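Local coordinates for protein 3-carboxy-cis,cis-muconate cycloisomerase (PDB 1Q5N) that is a mainly helical enzyme of the fumarase/aspartase-type lyase superfamily that assembles as a tetramer of identical chains, at residues T116-I119 / L120-D124; L166-K169 / L170-A174; A186-A189 / R190-A194. One frame throughout, in Å; residues are numbered along the deposited sequence.

In the fold
All three contacts are local, i to i+3 or i+4 arrangements, within a helix for contacts 1 and 2 and across a helix end for contact 3. Contact 1 lies on helix 110-146, while contacts 2 and 3 occupy the beginning and the end of helix 166-191, with their centres about 31 Å apart. Contacts 1 and 3 are neighbours in space, their centres about 11 Å apart: the side chain of I119 packs on the chain leaving the second helix, I119 CG2 lying 3.6 Å from V193 O. Contact 2 sits on the other side of the chain's centre, about 34 Å from contact 1 between centres, and it faces a second subunit. Active sites in this superfamily form between subunits.

Contact 1: T116-I119 / L120-D124; sequences TACI and LQCRD
With SG of C118 anti to its backbone N (chi1 179°) and SG of C122 anti to its own carbonyl carbon (chi1 -71°), the two thiols converge on one side of helix 110-146. This is i to i+4 packing in one of the long helices of the fumarase/aspartase-type lyase fold. The sulfurs approach end to end, C118 SG to C122 SG 4.1 Å, a separation for van der Waals contact and too long for a disulfide. L331 of helix 323-351 packs on both cysteines, and F335 adds to the cover over C122.

Elsewhere on the same turn, side chains lie against carbonyl oxygens. L120 N donates to T116 O at 2.9 Å, and the leucine methine follows its amide, CG standing 3.3 Å from that same T116 O. Beyond it the branches meet more loosely, T116 CG2 to L120 CD1 4.3 Å. T116 OG1 is engaged by D112 O, Y217 OH and Q195 N.

The far end of Q121 is held by a bond from NE2 to I20 O. Nearer the backbone this residue repeats the leucine's pattern: Q121 N reaches A117 O at 2.9 Å, and Q121 CG rests 3.3 Å from the same A117 O.

Contact 2: L166-K169 / L170-A174; sequences LGHK and LARWA
R172 lays its aliphatic CD over one face of the H168 imidazole, 4.2 Å from the ring centroid and 18° off the normal, which meets the geometry of a CH-pi contact. The methylene is displaced toward the ND1-CE1 edge of the ring, and the guanidinium beyond it is turned 64° from the ring plane. A bend at chi3 of R172 takes that guanidinium round to K169, whose chain runs alongside it in the same direction, K169 CG coming 4.0 Å from R172 NH1.

On another side of the helix, K169 O accepts W173 N at 3.0 Å and also sits 3.2 Å above the indole plane, toward its rim. W173 NE1 is buried with no partner in the model. L166 and L170 supply the apolar part, CG of L166 to CD1 of L170 at 3.8 Å.

The cationic ends, K169 NZ and R172 NH1, are 4.5 Å apart and converge on one anion: both form salt bridges with E318 OE2 of the second subunit. E233 OE2 of the second subunit forms a salt bridge with R172 NH2; H317 of that subunit bonds through ND1 to K169 NZ and through O to R172 NH2. These carboxylates position the two cations and probably offset their charge, while Q441 OE1 holds H168 NE2. At the helix start, T165 OG1 bonds to H168 N. The arrangement is that of an interface helix in the fumarase/aspartase-type fold, where long helices of neighbouring subunits pack into the tetramer's central bundle.

Contact 3: A186-A189 / R190-A194; sequences AIKA and RVLVA
Helix 166-191 ends here: I187 O takes V191 N at 3.0 Å with the donor nearly in line with the carbonyl (C=O...N 175°) but the bond bent at the hydrogen (140°), K188 O takes L192 N at 3.0 Å more straightly (166°), and L192, leaving helical geometry, is the centre of an inverse gamma turn closed by a weak V193 N to V191 O bond.

R190 folds back over the preceding turn. Its CG is placed anti to the backbone N, and the chain then bends at chi3; the R190 and I187 side chains cross at about a right angle, with R190 NH2 4.2 Å from I187 CG2. The salt bridge from R190 NH2 to E239 OE2 of helix 235-261 holds this end, and E239 also packs on I187 and V191. A water lying in the guanidinium plane, at its edge, accepts from R190 NH1 at 3.2 Å and donates weakly to A186 O.

V191 presses its CB close to I187 O, 3.2 Å away, while I240 covers it from helix 235-261. K188 and L192 lie side by side and point the same way, CG of K188 meeting CD1 of L192 at 4.1 Å. The lysine then runs on extended, its NZ bonded to Q130 OE1 and N185 OD1.

Chemically, R190 is tied in two directions: its salt bridge with E239 joins the end of this helix to helix 235-261, and the water bridges R190 NH1 to A186 O on the previous turn, only weakly at the carbonyl.

Contact 1: T116-I119 / L120-D124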
loop_
_atom_site.group_PDB
_atom_site.type_symbol
_atom_site.label_atom_id
_atom_site.label_comp_id
_atom_site.label_asym_id
_atom_site.label_seq_id
_atom_site.Cartn_x
_atom_site.Cartn_y
_atom_site.Cartn_z
ATOM N N THR A 116 25.586 -3.609 7.546
ATOM C CA THR A 116 26.464 -2.573 8.054
ATOM C C THR A 116 26.626 -1.478 6.980
ATOM O O THR A 116 26.563 -0.296 7.285
ATOM C CB THR A 116 27.872 -3.147 8.520
ATOM O OG1 THR A 116 27.702 -3.976 9.684
ATOM C CG2 THR A 116 28.825 -1.989 8.840
ATOM N N ALA A 117 26.805 -1.871 5.723
ATOM C CA ALA A 117 26.949 -0.843 4.680
ATOM C C ALA A 117 25.606 -0.056 4.592
ATOM O O ALA A 117 25.597 1.170 4.384
ATOM C CB ALA A 117 27.299 -1.470 3.325
ATOM N N CYS A 118 24.482 -0.755 4.753
ATOM C CA CYS A 118 23.199 -0.067 4.728
ATOM C C CYS A 118 23.133 0.998 5.849
ATOM O O CYS A 118 22.744 2.143 5.589
ATOM C CB CYS A 118 22.044 -1.063 4.896
ATOM S SG CYS A 118 20.399 -0.279 4.913
ATOM N N ILE A 119 23.492 0.627 7.085
ATOM C CA ILE A 119 23.493 1.596 8.181
ATOM C C ILE A 119 24.509 2.753 7.958
ATOM O O ILE A 119 24.253 3.913 8.355
ATOM C CB ILE A 119 23.776 0.908 9.509
ATOM C CG1 ILE A 119 22.577 0.002 9.860
ATOM C CG2 ILE A 119 24.042 1.946 10.593
ATOM C CD1 ILE A 119 21.242 0.736 9.916
ATOM N N LEU A 120 25.639 2.450 7.315
ATOM C CA LEU A 120 26.598 3.516 7.038
ATOM C C LEU A 120 25.959 4.476 6.035
ATOM O O LEU A 120 26.088 5.697 6.182
ATOM C CB LEU A 120 27.926 2.973 6.486
ATOM C CG LEU A 120 28.775 2.170 7.508
ATOM C CD1 LEU A 120 30.029 1.636 6.847
ATOM C CD2 LEU A 120 29.129 3.058 8.690
ATOM N N GLN A 121 25.269 3.934 5.024
ATOM C CA GLN A 121 24.595 4.776 4.060
ATOM C C GLN A 121 23.514 5.622 4.772
ATOM O O GLN A 121 23.418 6.821 4.545
ATOM C CB GLN A 121 23.948 3.930 2.960
ATOM C CG GLN A 121 24.916 3.339 1.935
ATOM C CD GLN A 121 24.191 2.403 0.968
ATOM O OE1 GLN A 121 23.492 1.495 1.408
ATOM N NE2 GLN A 121 24.347 2.620 -0.349
ATOM N N CYS A 122 22.710 4.994 5.624
ATOM C CA CYS A 122 21.663 5.691 6.338
ATOM C C CYS A 122 22.250 6.800 7.211
ATOM O O CYS A 122 21.632 7.865 7.384
ATOM C CB CYS A 122 20.873 4.714 7.233
ATOM S SG CYS A 122 19.792 3.549 6.325
ATOM N N ARG A 123 23.425 6.547 7.800
ATOM C CA ARG A 123 24.000 7.575 8.633
ATOM C C ARG A 123 24.301 8.808 7.802
ATOM O O ARG A 123 23.983 9.928 8.200
ATOM C CB ARG A 123 25.280 7.098 9.327
ATOM C CG ARG A 123 25.849 8.184 10.261
ATOM C CD ARG A 123 27.014 7.664 11.116
ATOM N NE ARG A 123 28.122 7.102 10.333
ATOM C CZ ARG A 123 29.145 6.418 10.868
ATOM N NH1 ARG A 123 29.207 6.204 12.194
ATOM N NH2 ARG A 123 30.108 5.955 10.075
ATOM N N ASP A 124 24.900 8.605 6.644
ATOM C CA ASP A 124 25.264 9.732 5.824
ATOM C C ASP A 124 24.056 10.450 5.183
ATOM O O ASP A 124 24.039 11.681 5.096
ATOM C CB ASP A 124 26.263 9.299 4.737
ATOM C CG ASP A 124 27.687 9.041 5.297
ATOM O OD1 ASP A 124 27.964 9.445 6.443
ATOM O OD2 ASP A 124 28.523 8.423 4.597
#

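Contact 2: L166-K169 / L170-A174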
loop_
_atom_site.group_PDB
_atom_site.type_symbol
_atom_site.label_atom_id
_atom_site.label_comp_id
_atom_site.label_asym_id
_atom_site.label_seq_id
_atom_site.Cartn_x
_atom_site.Cartn_y
_atom_site.Cartn_z
ATOM N N LEU A 166 -0.945 34.623 6.452
ATOM C CA LEU A 166 -0.044 33.723 5.794
ATOM C C LEU A 166 0.967 33.249 6.829
ATOM O O LEU A 166 1.367 32.092 6.837
ATOM C CB LEU A 166 0.658 34.444 4.661
ATOM C CG LEU A 166 1.834 33.675 4.060
ATOM C CD1 LEU A 166 1.302 32.358 3.543
ATOM C CD2 LEU A 166 2.516 34.461 2.905
ATOM N N GLY A 167 1.367 34.153 7.718
ATOM C CA GLY A 167 2.328 33.794 8.743
ATOM C C GLY A 167 1.811 32.641 9.586
ATOM O O GLY A 167 2.597 31.836 10.088
ATOM N N HIS A 168 0.501 32.553 9.800
ATOM C CA HIS A 168 0.026 31.431 10.600
ATOM C C HIS A 168 0.245 30.049 9.847
ATOM O O HIS A 168 0.646 29.076 10.469
ATOM C CB HIS A 168 -1.426 31.617 10.949
ATOM C CG HIS A 168 -1.902 30.664 11.998
ATOM N ND1 HIS A 168 -3.096 29.996 11.900
ATOM C CD2 HIS A 168 -1.369 30.318 13.197
ATOM C CE1 HIS A 168 -3.291 29.280 12.995
ATOM N NE2 HIS A 168 -2.256 29.456 13.800
ATOM N N LYS A 169 -0.022 29.978 8.537
ATOM C CA LYS A 169 0.258 28.750 7.792
ATOM C C LYS A 169 1.758 28.417 7.928
ATOM O O LYS A 169 2.133 27.261 8.182
ATOM C CB LYS A 169 -0.040 28.926 6.294
ATOM C CG LYS A 169 -1.490 28.971 5.888
ATOM C CD LYS A 169 -1.557 29.013 4.376
ATOM C CE LYS A 169 -2.955 28.710 3.847
ATOM N NZ LYS A 169 -3.454 27.330 4.128
ATOM N N LEU A 170 2.614 29.436 7.766
ATOM C CA LEU A 170 4.062 29.245 7.859
ATOM C C LEU A 170 4.496 28.773 9.258
ATOM O O LEU A 170 5.397 27.911 9.380
ATOM C CB LEU A 170 4.805 30.530 7.471
ATOM C CG LEU A 170 4.696 30.808 5.957
ATOM C CD1 LEU A 170 5.045 32.277 5.625
ATOM C CD2 LEU A 170 5.646 29.883 5.262
ATOM N N ALA A 171 3.848 29.296 10.305
ATOM C CA ALA A 171 4.211 28.867 11.652
ATOM C C ALA A 171 3.802 27.396 11.851
ATOM O O ALA A 171 4.531 26.618 12.486
ATOM C CB ALA A 171 3.544 29.778 12.713
ATOM N N ARG A 172 2.633 27.025 11.315
ATOM C CA ARG A 172 2.152 25.651 11.411
ATOM C C ARG A 172 3.188 24.685 10.730
ATOM O O ARG A 172 3.539 23.639 11.285
ATOM C CB ARG A 172 0.760 25.537 10.756
ATOM C CG ARG A 172 -0.385 26.016 11.646
ATOM C CD ARG A 172 -1.644 26.347 10.810
ATOM N NE ARG A 172 -2.019 25.246 9.904
ATOM C CZ ARG A 172 -2.792 25.392 8.832
ATOM N NH1 ARG A 172 -3.283 26.585 8.539
ATOM N NH2 ARG A 172 -3.041 24.356 8.026
ATOM N N TRP A 173 3.704 25.075 9.564
ATOM C CA TRP A 173 4.680 24.256 8.866
ATOM C C TRP A 173 6.018 24.170 9.622
ATOM O O TRP A 173 6.678 23.092 9.674
ATOM C CB TRP A 173 4.904 24.785 7.434
ATOM C CG TRP A 173 3.655 24.823 6.638
ATOM C CD1 TRP A 173 2.506 24.117 6.882
ATOM C CD2 TRP A 173 3.430 25.536 5.416
ATOM N NE1 TRP A 173 1.601 24.343 5.889
ATOM C CE2 TRP A 173 2.138 25.211 4.980
ATOM C CE3 TRP A 173 4.209 26.416 4.651
ATOM C CZ2 TRP A 173 1.579 25.735 3.810
ATOM C CZ3 TRP A 173 3.657 26.944 3.464
ATOM C CH2 TRP A 173 2.354 26.595 3.060
ATOM N N ALA A 174 6.414 25.301 10.202
ATOM C CA ALA A 174 7.655 25.385 10.949
ATOM C C ALA A 174 7.598 24.421 12.122
ATOM O O ALA A 174 8.493 23.614 12.330
ATOM C CB ALA A 174 7.891 26.833 11.453
#

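Contact 3: A186-A189 / R190-A194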
loop_
_atom_site.group_PDB
_atom_site.type_symbol
_atom_site.label_atom_id
_atom_site.label_comp_id
_atom_site.label_asym_id
_atom_site.label_seq_id
_atom_site.Cartn_x
_atom_site.Cartn_y
_atom_site.Cartn_z
ATOM N N ALA A 186 15.872 11.660 18.159
ATOM C CA ALA A 186 15.486 10.598 19.064
ATOM C C ALA A 186 15.732 9.160 18.593
ATOM O O ALA A 186 15.807 8.287 19.420
ATOM C CB ALA A 186 14.026 10.750 19.430
ATOM N N ILE A 187 15.857 8.891 17.297
ATOM C CA ILE A 187 16.064 7.510 16.845
ATOM C C ILE A 187 17.531 7.154 16.601
ATOM O O ILE A 187 17.891 5.979 16.491
ATOM C CB ILE A 187 15.305 7.213 15.491
ATOM C CG1 ILE A 187 15.956 7.992 14.338
ATOM C CG2 ILE A 187 13.857 7.572 15.612
ATOM C CD1 ILE A 187 15.437 7.533 12.988
ATOM N N LYS A 188 18.372 8.159 16.458
ATOM C CA LYS A 188 19.782 7.866 16.163
ATOM C C LYS A 188 20.472 6.789 17.006
ATOM O O LYS A 188 21.073 5.865 16.459
ATOM C CB LYS A 188 20.605 9.144 16.220
ATOM C CG LYS A 188 20.512 10.005 14.980
ATOM C CD LYS A 188 21.007 11.387 15.328
ATOM C CE LYS A 188 21.336 12.199 14.120
ATOM N NZ LYS A 188 21.559 13.620 14.564
ATOM N N ALA A 189 20.379 6.885 18.332
ATOM C CA ALA A 189 21.033 5.914 19.217
ATOM C C ALA A 189 20.563 4.473 19.037
ATOM O O ALA A 189 21.359 3.536 19.113
ATOM C CB ALA A 189 20.840 6.324 20.686
ATOM N N ARG A 190 19.268 4.313 18.810
ATOM C CA ARG A 190 18.647 3.014 18.666
ATOM C C ARG A 190 18.822 2.368 17.288
ATOM O O ARG A 190 18.892 1.136 17.129
ATOM C CB ARG A 190 17.146 3.162 18.956
ATOM C CG ARG A 190 16.333 1.924 18.652
ATOM C CD ARG A 190 14.940 1.951 19.264
ATOM N NE ARG A 190 14.189 3.096 18.754
ATOM C CZ ARG A 190 13.840 4.140 19.498
ATOM N NH1 ARG A 190 14.164 4.174 20.794
ATOM N NH2 ARG A 190 13.219 5.158 18.943
ATOM N N VAL A 191 18.972 3.215 16.297
ATOM C CA VAL A 191 19.003 2.767 14.938
ATOM C C VAL A 191 20.376 2.637 14.220
ATOM O O VAL A 191 20.591 1.739 13.379
ATOM C CB VAL A 191 18.022 3.748 14.231
ATOM C CG1 VAL A 191 18.575 4.255 12.987
ATOM C CG2 VAL A 191 16.666 3.136 14.134
ATOM N N LEU A 192 21.303 3.527 14.544
ATOM C CA LEU A 192 22.610 3.526 13.895
ATOM C C LEU A 192 23.539 2.616 14.674
ATOM O O LEU A 192 24.355 3.077 15.469
ATOM C CB LEU A 192 23.152 4.956 13.852
ATOM C CG LEU A 192 22.238 5.919 13.080
ATOM C CD1 LEU A 192 22.859 7.312 13.058
ATOM C CD2 LEU A 192 22.019 5.388 11.650
ATOM N N VAL A 193 23.379 1.312 14.458
ATOM C CA VAL A 193 24.162 0.308 15.147
ATOM C C VAL A 193 24.777 -0.606 14.115
ATOM O O VAL A 193 24.270 -0.708 13.010
ATOM C CB VAL A 193 23.276 -0.516 16.091
ATOM C CG1 VAL A 193 22.738 0.368 17.174
ATOM C CG2 VAL A 193 22.104 -1.144 15.297
ATOM N N ALA A 194 25.864 -1.282 14.488
ATOM C CA ALA A 194 26.576 -2.196 13.590
ATOM C C ALA A 194 25.879 -3.561 13.486
ATOM O O ALA A 194 25.057 -3.908 14.325
ATOM C CB ALA A 194 28.013 -2.404 14.099
HETATM O O HOH W 1 13.365 7.163 21.476
#